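Local coordinates for protein adenylyltransferase (Bartonella henselae str. Houston-1, PDB 5NH2) that transfers AMP from ATP to tyrosine or threonine residues of host target proteins through its Fic (fido) domain, as a secreted virulence factor, at residues F72-Y77 and I81-A86; H9-P14 and P152-N157. All coordinates share one frame; numbering follows the deposited sequence.

Contact 1. Residues F72-Y77 and I81-A86; sequences FEWAGY and IPFTFA
The ring of F83 plays both roles in edge-to-face pairing: it offers a face to the edge of the W74 indole, with planes at 74°, and turns its own edge, led by CD1, onto the face of Y77. W74 CB, rather than the indole, sits over the middle of the face that receives W74, 3.6 Å from the F83 centroid, in a CH-pi contact. W74 can present CB and the indole edge together because its CG lies between the backbone N and the carbonyl carbon (chi1 47°). The indole also reaches F85: its CD1 packs against F85 CZ at 3.7 Å, which completes a four-ring aromatic cluster. E73 closes the other end. Its CB touches F83 CZ at 3.5 Å, and its extended chain carries OE2 to A86 N, 2.6 Å away. That hydrogen bond is short and nearly straight (163°) and uses the syn lone pair of the carboxylate. The two overlapping turns of 72-77 (type I, then type II) follow helix 57-68 and are tied back to it by G76 N bonding to H64 ND1, while F83 pairs through its backbone with A91, joining strand 83-84 to antiparallel strand 90-91.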
ATOM      1  N   PHE A  72      -2.136 -11.628  16.414  1.00 28.04           N
ATOM      2  CA  PHE A  72      -1.927 -13.054  16.128  1.00 37.83           C
ATOM      3  C   PHE A  72      -0.714 -13.611  16.868  1.00 38.36           C
ATOM      4  O   PHE A  72       0.349 -12.984  16.910  1.00 40.76           O
ATOM      5  CB  PHE A  72      -1.722 -13.319  14.608  1.00 34.93           C
ATOM      6  CG  PHE A  72      -2.814 -12.739  13.712  1.00 36.40           C
ATOM      7  CD1 PHE A  72      -4.157 -13.130  13.851  1.00 26.77           C
ATOM      8  CD2 PHE A  72      -2.495 -11.822  12.740  1.00 30.88           C
ATOM      9  CE1 PHE A  72      -5.128 -12.588  13.057  1.00 39.86           C
ATOM     10  CE2 PHE A  72      -3.462 -11.274  11.946  1.00 31.61           C
ATOM     11  CZ  PHE A  72      -4.774 -11.649  12.082  1.00 30.69           C
ATOM     12  N   GLU A  73      -0.859 -14.825  17.398  1.00 36.12           N
ATOM     13  CA  GLU A  73       0.290 -15.551  17.933  1.00 40.30           C
ATOM     14  C   GLU A  73       1.366 -15.794  16.859  1.00 40.32           C
ATOM     15  O   GLU A  73       2.554 -15.824  17.172  1.00 28.07           O
ATOM     16  CB  GLU A  73      -0.164 -16.883  18.551  1.00 38.80           C
ATOM     17  CG  GLU A  73      -0.998 -16.762  19.837  1.00 37.09           C
ATOM     18  CD  GLU A  73      -1.532 -18.109  20.347  1.00 38.96           C
ATOM     19  OE1 GLU A  73      -2.755 -18.184  20.616  1.00 39.06           O
ATOM     20  OE2 GLU A  73      -0.740 -19.083  20.475  1.00 42.49           O
ATOM     21  N   TRP A  74       0.979 -15.931  15.594  1.00 33.14           N
ATOM     22  CA  TRP A  74       1.908 -16.232  14.509  1.00 34.33           C
ATOM     23  C   TRP A  74       2.449 -14.976  13.791  1.00 36.62           C
ATOM     24  O   TRP A  74       2.875 -15.070  12.628  1.00 32.96           O
ATOM     25  CB  TRP A  74       1.261 -17.198  13.526  1.00 33.25           C
ATOM     26  CG  TRP A  74      -0.144 -16.804  13.128  1.00 40.39           C
ATOM     27  CD1 TRP A  74      -1.336 -17.203  13.748  1.00 33.32           C
ATOM     28  CD2 TRP A  74      -0.520 -15.959  12.029  1.00 30.31           C
ATOM     29  NE1 TRP A  74      -2.399 -16.659  13.090  1.00 38.60           N
ATOM     30  CE2 TRP A  74      -1.949 -15.890  12.034  1.00 33.85           C
ATOM     31  CE3 TRP A  74       0.198 -15.270  11.039  1.00 24.96           C
ATOM     32  CZ2 TRP A  74      -2.687 -15.127  11.084  1.00 30.35           C
ATOM     33  CZ3 TRP A  74      -0.540 -14.510  10.061  1.00 26.74           C
ATOM     34  CH2 TRP A  74      -1.972 -14.452  10.096  1.00 23.40           C
ATOM     35  N   ALA A  75       2.318 -13.793  14.393  1.00 43.21           N
ATOM     36  CA  ALA A  75       2.891 -12.595  13.781  1.00 38.01           C
ATOM     37  C   ALA A  75       4.341 -12.868  13.388  1.00 34.26           C
ATOM     38  O   ALA A  75       5.135 -13.339  14.204  1.00 29.63           O
ATOM     39  CB  ALA A  75       2.824 -11.407  14.752  1.00 40.84           C
ATOM     40  N   GLY A  76       4.669 -12.620  12.118  1.00 31.87           N
ATOM     41  CA  GLY A  76       6.004 -12.918  11.620  1.00 37.44           C
ATOM     42  C   GLY A  76       6.284 -14.350  11.178  1.00 39.15           C
ATOM     43  O   GLY A  76       7.423 -14.638  10.804  1.00 35.34           O
ATOM     44  N   TYR A  77       5.318 -15.269  11.225  1.00 33.61           N
ATOM     45  CA  TYR A  77       5.551 -16.627  10.730  1.00 32.89           C
ATOM     46  C   TYR A  77       4.930 -16.826   9.338  1.00 29.43           C
ATOM     47  O   TYR A  77       3.828 -16.336   9.043  1.00 23.65           O
ATOM     48  CB  TYR A  77       5.015 -17.693  11.705  1.00 36.50           C
ATOM     49  CG  TYR A  77       5.742 -17.787  13.069  1.00 41.05           C
ATOM     50  CD1 TYR A  77       5.657 -16.748  13.999  1.00 39.56           C
ATOM     51  CD2 TYR A  77       6.452 -18.939  13.445  1.00 34.78           C
ATOM     52  CE1 TYR A  77       6.283 -16.835  15.246  1.00 36.36           C
ATOM     53  CE2 TYR A  77       7.067 -19.026  14.679  1.00 30.04           C
ATOM     54  CZ  TYR A  77       6.982 -17.962  15.574  1.00 35.30           C
ATOM     55  OH  TYR A  77       7.591 -18.035  16.810  1.00 48.19           O
ATOM     56  N   ILE A  81       5.196 -22.994   7.118  1.00 34.33           N
ATOM     57  CA  ILE A  81       5.885 -23.528   8.294  1.00 36.44           C
ATOM     58  C   ILE A  81       4.834 -23.848   9.330  1.00 37.30           C
ATOM     59  O   ILE A  81       4.037 -22.963   9.677  1.00 37.77           O
ATOM     60  CB  ILE A  81       6.898 -22.528   8.857  1.00 39.09           C
ATOM     61  CG1 ILE A  81       7.639 -21.882   7.707  1.00 46.11           C
ATOM     62  CG2 ILE A  81       7.830 -23.212   9.887  1.00 41.95           C
ATOM     63  CD1 ILE A  81       8.284 -22.875   6.836  1.00 49.24           C
ATOM     64  N   PRO A  82       4.761 -25.074   9.848  1.00 43.75           N
ATOM     65  CA  PRO A  82       3.703 -25.419  10.808  1.00 43.23           C
ATOM     66  C   PRO A  82       3.796 -24.562  12.058  1.00 40.13           C
ATOM     67  O   PRO A  82       4.862 -24.466  12.684  1.00 37.47           O
ATOM     68  CB  PRO A  82       3.967 -26.893  11.124  1.00 41.14           C
ATOM     69  CG  PRO A  82       4.706 -27.402   9.966  1.00 46.81           C
ATOM     70  CD  PRO A  82       5.435 -26.264   9.296  1.00 44.61           C
ATOM     71  N   PHE A  83       2.668 -23.956  12.435  1.00 29.67           N
ATOM     72  CA  PHE A  83       2.634 -23.124  13.633  1.00 40.11           C
ATOM     73  C   PHE A  83       1.721 -23.754  14.676  1.00 40.38           C
ATOM     74  O   PHE A  83       0.580 -24.109  14.374  1.00 37.89           O
ATOM     75  CB  PHE A  83       2.173 -21.677  13.325  1.00 33.43           C
ATOM     76  CG  PHE A  83       2.013 -20.810  14.571  1.00 36.81           C
ATOM     77  CD1 PHE A  83       3.056 -20.017  15.031  1.00 38.49           C
ATOM     78  CD2 PHE A  83       0.829 -20.810  15.299  1.00 41.59           C
ATOM     79  CE1 PHE A  83       2.918 -19.251  16.202  1.00 38.23           C
ATOM     80  CE2 PHE A  83       0.695 -20.031  16.460  1.00 39.94           C
ATOM     81  CZ  PHE A  83       1.733 -19.265  16.907  1.00 38.46           C
ATOM     82  N   THR A  84       2.199 -23.839  15.908  1.00 39.97           N
ATOM     83  CA  THR A  84       1.434 -24.448  16.985  1.00 40.26           C
ATOM     84  C   THR A  84       0.930 -23.378  17.946  1.00 45.35           C
ATOM     85  O   THR A  84       1.726 -22.719  18.623  1.00 52.74           O
ATOM     86  CB  THR A  84       2.266 -25.484  17.732  1.00 37.71           C
ATOM     87  OG1 THR A  84       2.569 -26.563  16.849  1.00 39.18           O
ATOM     88  CG2 THR A  84       1.457 -26.029  18.955  1.00 42.13           C
ATOM     89  N   PHE A  85      -0.388 -23.242  18.025  1.00 39.62           N
ATOM     90  CA  PHE A  85      -1.040 -22.270  18.883  1.00 34.32           C
ATOM     91  C   PHE A  85      -0.881 -22.626  20.368  1.00 38.40           C
ATOM     92  O   PHE A  85      -0.699 -23.785  20.751  1.00 41.54           O
ATOM     93  CB  PHE A  85      -2.530 -22.197  18.531  1.00 36.37           C
ATOM     94  CG  PHE A  85      -2.829 -21.472  17.233  1.00 34.80           C
ATOM     95  CD1 PHE A  85      -3.156 -20.111  17.240  1.00 38.89           C
ATOM     96  CD2 PHE A  85      -2.778 -22.144  16.012  1.00 33.50           C
ATOM     97  CE1 PHE A  85      -3.444 -19.423  16.049  1.00 37.09           C
ATOM     98  CE2 PHE A  85      -3.053 -21.467  14.816  1.00 40.33           C
ATOM     99  CZ  PHE A  85      -3.393 -20.102  14.838  1.00 39.12           C
ATOM    100  N   ALA A  86      -1.002 -21.612  21.222  1.00 40.11           N
ATOM    101  CA  ALA A  86      -1.020 -21.897  22.657  1.00 46.10           C
ATOM    102  C   ALA A  86      -2.120 -22.875  23.039  1.00 46.15           C
ATOM    103  O   ALA A  86      -2.006 -23.518  24.085  1.00 46.47           O
ATOM    104  CB  ALA A  86      -1.178 -20.613  23.475  1.00 38.54           C
TER

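Contact 2. Residues H9-P14 and P152-N157; sequences HHYVYP and PFREGN. With MG (magnesium ion), chain C.
Y11 and R154 meet ring face to aliphatic chain. R154 CG stands over the centre of the tyrosine ring, 3.8 Å from the centroid and only 9° off its normal. NE follows toward the backbone side of the ring, reaching Y11 CD2 at 3.7 Å, while CB lies near the hydroxyl-bearing end, 4.0 Å from Y11 CZ. This course across the ring comes from a bend at chi2 (58°) in a chain that is extended at chi1 and chi3. The guanidinium does not lie flat on the tyrosine: its plane is 82° from the ring, and Y11 CD2 comes at its edge.

Around this pair, W74 meets Y11 edge-to-face and also touches R154, which packs against M93 as well. Y11 ends a short 3-10 segment and is held by backbone hydrogen bonding to K20. On the other side, the backbone that carries R154 is shaped by N157, whose side-chain amide bonds the peptide groups of F153 twice. F153 N donates to N157 OD1 at 2.6 Å, in the carbonyl plane, and N157 ND2 donates to F153 O at 2.8 Å from well above that carbonyl's plane. H64 stacks on the F153 ring and bonds E155 O. G156, with a positive phi, is the N-cap of helix 157-171.

Residues 152-157 belong to the Fic signature motif, and E155, G156 and N157 are among the ATP-binding residues; E155 OE2 binds the magnesium ion at 2.4 Å. The Y11 contact rests on the arginine methylenes, with NE also over the ring face, and no polar bond joins the two segments. The aromatic face thus packs the arginine chain next to E155 without a directional bond, and NE is buried without a hydrogen-bonding partner, probably at some energetic cost.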
ATOM      1  N   HIS A   9      -7.477 -25.346   8.584  1.00 38.94           N
ATOM      2  CA  HIS A   9      -8.633 -25.060   9.414  1.00 45.25           C
ATOM      3  C   HIS A   9      -8.232 -24.614  10.810  1.00 43.62           C
ATOM      4  O   HIS A   9      -9.013 -23.933  11.485  1.00 51.37           O
ATOM      5  CB  HIS A   9      -9.532 -26.300   9.512  1.00 59.52           C
ATOM      6  CG  HIS A   9     -10.216 -26.665   8.230  1.00 72.60           C
ATOM      7  ND1 HIS A   9      -9.575 -26.658   7.010  1.00 74.65           N
ATOM      8  CD2 HIS A   9     -11.486 -27.072   7.983  1.00 80.77           C
ATOM      9  CE1 HIS A   9     -10.420 -27.034   6.065  1.00 74.15           C
ATOM     10  NE2 HIS A   9     -11.587 -27.290   6.629  1.00 79.46           N
ATOM     11  N   HIS A  10      -7.053 -25.035  11.298  1.00 34.54           N
ATOM     12  CA  HIS A  10      -6.680 -24.712  12.672  1.00 43.33           C
ATOM     13  C   HIS A  10      -6.375 -23.228  12.891  1.00 44.69           C
ATOM     14  O   HIS A  10      -6.193 -22.825  14.049  1.00 46.91           O
ATOM     15  CB  HIS A  10      -5.483 -25.574  13.107  1.00 50.11           C
ATOM     16  CG  HIS A  10      -5.848 -27.002  13.407  1.00 56.71           C
ATOM     17  ND1 HIS A  10      -4.920 -28.021  13.419  1.00 46.61           N
ATOM     18  CD2 HIS A  10      -7.037 -27.571  13.725  1.00 55.41           C
ATOM     19  CE1 HIS A  10      -5.523 -29.154  13.726  1.00 47.53           C
ATOM     20  NE2 HIS A  10      -6.806 -28.911  13.916  1.00 51.51           N
ATOM     21  N   TYR A  11      -6.302 -22.415  11.823  1.00 48.94           N
ATOM     22  CA  TYR A  11      -6.141 -20.961  11.974  1.00 48.24           C
ATOM     23  C   TYR A  11      -7.414 -20.235  12.470  1.00 45.79           C
ATOM     24  O   TYR A  11      -7.309 -19.111  12.978  1.00 44.96           O
ATOM     25  CB  TYR A  11      -5.718 -20.343  10.636  1.00 43.31           C
ATOM     26  CG  TYR A  11      -4.239 -20.415  10.264  1.00 36.62           C
ATOM     27  CD1 TYR A  11      -3.304 -19.628  10.916  1.00 27.91           C
ATOM     28  CD2 TYR A  11      -3.799 -21.201   9.184  1.00 33.02           C
ATOM     29  CE1 TYR A  11      -1.940 -19.659  10.569  1.00 37.59           C
ATOM     30  CE2 TYR A  11      -2.423 -21.243   8.829  1.00 34.16           C
ATOM     31  CZ  TYR A  11      -1.505 -20.457   9.512  1.00 39.15           C
ATOM     32  OH  TYR A  11      -0.152 -20.470   9.170  1.00 43.74           O
ATOM     33  N   VAL A  12      -8.609 -20.835  12.328  1.00 41.06           N
ATOM     34  CA  VAL A  12      -9.880 -20.190  12.652  1.00 42.65           C
ATOM     35  C   VAL A  12     -10.587 -20.894  13.809  1.00 49.42           C
ATOM     36  O   VAL A  12     -10.407 -22.094  14.062  1.00 53.27           O
ATOM     37  CB  VAL A  12     -10.805 -20.157  11.422  1.00 48.23           C
ATOM     38  CG1 VAL A  12     -10.104 -19.446  10.246  1.00 39.77           C
ATOM     39  CG2 VAL A  12     -11.195 -21.593  11.059  1.00 53.53           C
ATOM     40  N   TYR A  13     -11.430 -20.138  14.502  1.00 48.76           N
ATOM     41  CA  TYR A  13     -12.233 -20.741  15.547  1.00 47.86           C
ATOM     42  C   TYR A  13     -13.192 -21.759  14.916  1.00 49.96           C
ATOM     43  O   TYR A  13     -13.818 -21.462  13.890  1.00 45.72           O
ATOM     44  CB  TYR A  13     -13.010 -19.687  16.342  1.00 43.49           C
ATOM     45  CG  TYR A  13     -12.144 -18.743  17.116  1.00 36.96           C
ATOM     46  CD1 TYR A  13     -12.036 -17.427  16.744  1.00 36.32           C
ATOM     47  CD2 TYR A  13     -11.424 -19.171  18.217  1.00 38.78           C
ATOM     48  CE1 TYR A  13     -11.239 -16.528  17.457  1.00 39.28           C
ATOM     49  CE2 TYR A  13     -10.580 -18.296  18.918  1.00 44.33           C
ATOM     50  CZ  TYR A  13     -10.508 -16.962  18.542  1.00 43.26           C
ATOM     51  OH  TYR A  13      -9.687 -16.076  19.211  1.00 42.23           O
ATOM     52  N   PRO A  14     -13.312 -22.955  15.489  1.00 51.23           N
ATOM     53  CA  PRO A  14     -14.289 -23.919  14.967  1.00 56.85           C
ATOM     54  C   PRO A  14     -15.659 -23.288  14.769  1.00 57.81           C
ATOM     55  O   PRO A  14     -16.104 -22.456  15.568  1.00 56.77           O
ATOM     56  CB  PRO A  14     -14.310 -24.996  16.055  1.00 59.76           C
ATOM     57  CG  PRO A  14     -12.913 -24.975  16.579  1.00 54.30           C
ATOM     58  CD  PRO A  14     -12.459 -23.544  16.528  1.00 51.01           C
ATOM     59  N   PRO A 152       3.536 -14.779   1.128  1.00 27.88           N
ATOM     60  CA  PRO A 152       3.989 -15.835   2.041  1.00 26.62           C
ATOM     61  C   PRO A 152       3.291 -15.878   3.389  1.00 34.87           C
ATOM     62  O   PRO A 152       3.604 -16.813   4.147  1.00 29.94           O
ATOM     63  CB  PRO A 152       5.499 -15.544   2.229  1.00 30.12           C
ATOM     64  CG  PRO A 152       5.617 -14.040   2.098  1.00 24.57           C
ATOM     65  CD  PRO A 152       4.493 -13.641   1.055  1.00 23.88           C
ATOM     66  N   PHE A 153       2.485 -14.870   3.781  1.00 27.71           N
ATOM     67  CA  PHE A 153       1.845 -14.878   5.099  1.00 33.46           C
ATOM     68  C   PHE A 153       0.398 -15.353   5.010  1.00 32.12           C
ATOM     69  O   PHE A 153      -0.237 -15.285   3.959  1.00 35.11           O
ATOM     70  CB  PHE A 153       1.889 -13.502   5.800  1.00 32.27           C
ATOM     71  CG  PHE A 153       3.282 -12.987   6.008  1.00 34.52           C
ATOM     72  CD1 PHE A 153       4.025 -13.405   7.096  1.00 31.82           C
ATOM     73  CD2 PHE A 153       3.863 -12.119   5.081  1.00 24.40           C
ATOM     74  CE1 PHE A 153       5.322 -12.963   7.283  1.00 30.94           C
ATOM     75  CE2 PHE A 153       5.174 -11.675   5.250  1.00 37.06           C
ATOM     76  CZ  PHE A 153       5.913 -12.088   6.350  1.00 35.76           C
ATOM     77  N   ARG A 154      -0.085 -15.915   6.125  1.00 33.12           N
ATOM     78  CA  ARG A 154      -1.487 -16.305   6.233  1.00 35.88           C
ATOM     79  C   ARG A 154      -2.432 -15.120   6.030  1.00 40.67           C
ATOM     80  O   ARG A 154      -3.492 -15.271   5.401  1.00 37.69           O
ATOM     81  CB  ARG A 154      -1.736 -16.970   7.589  1.00 34.90           C
ATOM     82  CG  ARG A 154      -3.188 -17.243   7.837  1.00 30.38           C
ATOM     83  CD  ARG A 154      -3.750 -18.126   6.746  1.00 39.77           C
ATOM     84  NE  ARG A 154      -5.136 -18.516   6.991  1.00 36.53           N
ATOM     85  CZ  ARG A 154      -6.187 -17.837   6.541  1.00 43.36           C
ATOM     86  NH1 ARG A 154      -6.008 -16.727   5.836  1.00 37.67           N
ATOM     87  NH2 ARG A 154      -7.421 -18.264   6.794  1.00 48.42           N
ATOM     88  N   GLU A 155      -2.089 -13.947   6.592  1.00 37.55           N
ATOM     89  CA  GLU A 155      -2.835 -12.702   6.406  1.00 26.71           C
ATOM     90  C   GLU A 155      -1.897 -11.498   6.644  1.00 34.56           C
ATOM     91  O   GLU A 155      -0.871 -11.618   7.328  1.00 30.62           O
ATOM     92  CB  GLU A 155      -4.052 -12.677   7.339  1.00 36.67           C
ATOM     93  CG  GLU A 155      -4.908 -11.408   7.277  1.00 54.48           C
ATOM     94  CD  GLU A 155      -5.919 -11.404   6.142  1.00 63.27           C
ATOM     95  OE1 GLU A 155      -6.718 -12.369   6.058  1.00 54.88           O
ATOM     96  OE2 GLU A 155      -5.913 -10.428   5.346  1.00 73.95           O
ATOM     97  N   GLY A 156      -2.256 -10.336   6.054  1.00 25.41           N
ATOM     98  CA  GLY A 156      -1.428  -9.148   6.095  1.00 24.85           C
ATOM     99  C   GLY A 156      -0.311  -9.038   5.045  1.00 35.14           C
ATOM    100  O   GLY A 156       0.689  -8.325   5.282  1.00 36.81           O
ATOM    101  N   ASN A 157      -0.459  -9.685   3.881  1.00 26.01           N
ATOM    102  CA  ASN A 157       0.615  -9.682   2.872  1.00 30.25           C
ATOM    103  C   ASN A 157       0.771  -8.324   2.183  1.00 25.62           C
ATOM    104  O   ASN A 157       1.893  -7.800   2.042  1.00 30.54           O
ATOM    105  CB  ASN A 157       0.357 -10.787   1.843  1.00 31.17           C
ATOM    106  CG  ASN A 157       0.458 -12.171   2.465  1.00 35.47           C
ATOM    107  OD1 ASN A 157       1.568 -12.679   2.657  1.00 36.53           O
ATOM    108  ND2 ASN A 157      -0.701 -12.757   2.851  1.00 35.59           N
TER
HETATM  109 MG    MG C 500      -4.838  -8.388   4.585  1.00 62.18          MG

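How the contacts relate
Contact 1 is nested within the chain loop that contact 2 closes, and their centres lie only 9 Å apart; the two touch directly, beside residues of the ATP-binding site. W74 bridges them: its CH2 lies 3.6 Å from R154 CB and 3.5 Å from E155 N. A second junction forms where F85 CE2 packs on H10 O at 3.5 Å, and a third where Y77 O meets F153 CD1, also at 3.5 Å. The nearest atom of the W74 side chain is about 9 Å from the magnesium ion. F85, like A86 a probable ATP-binding residue by analogy with relatives, packs on W74, which in turn touches E155 of the established ATP-binding residues.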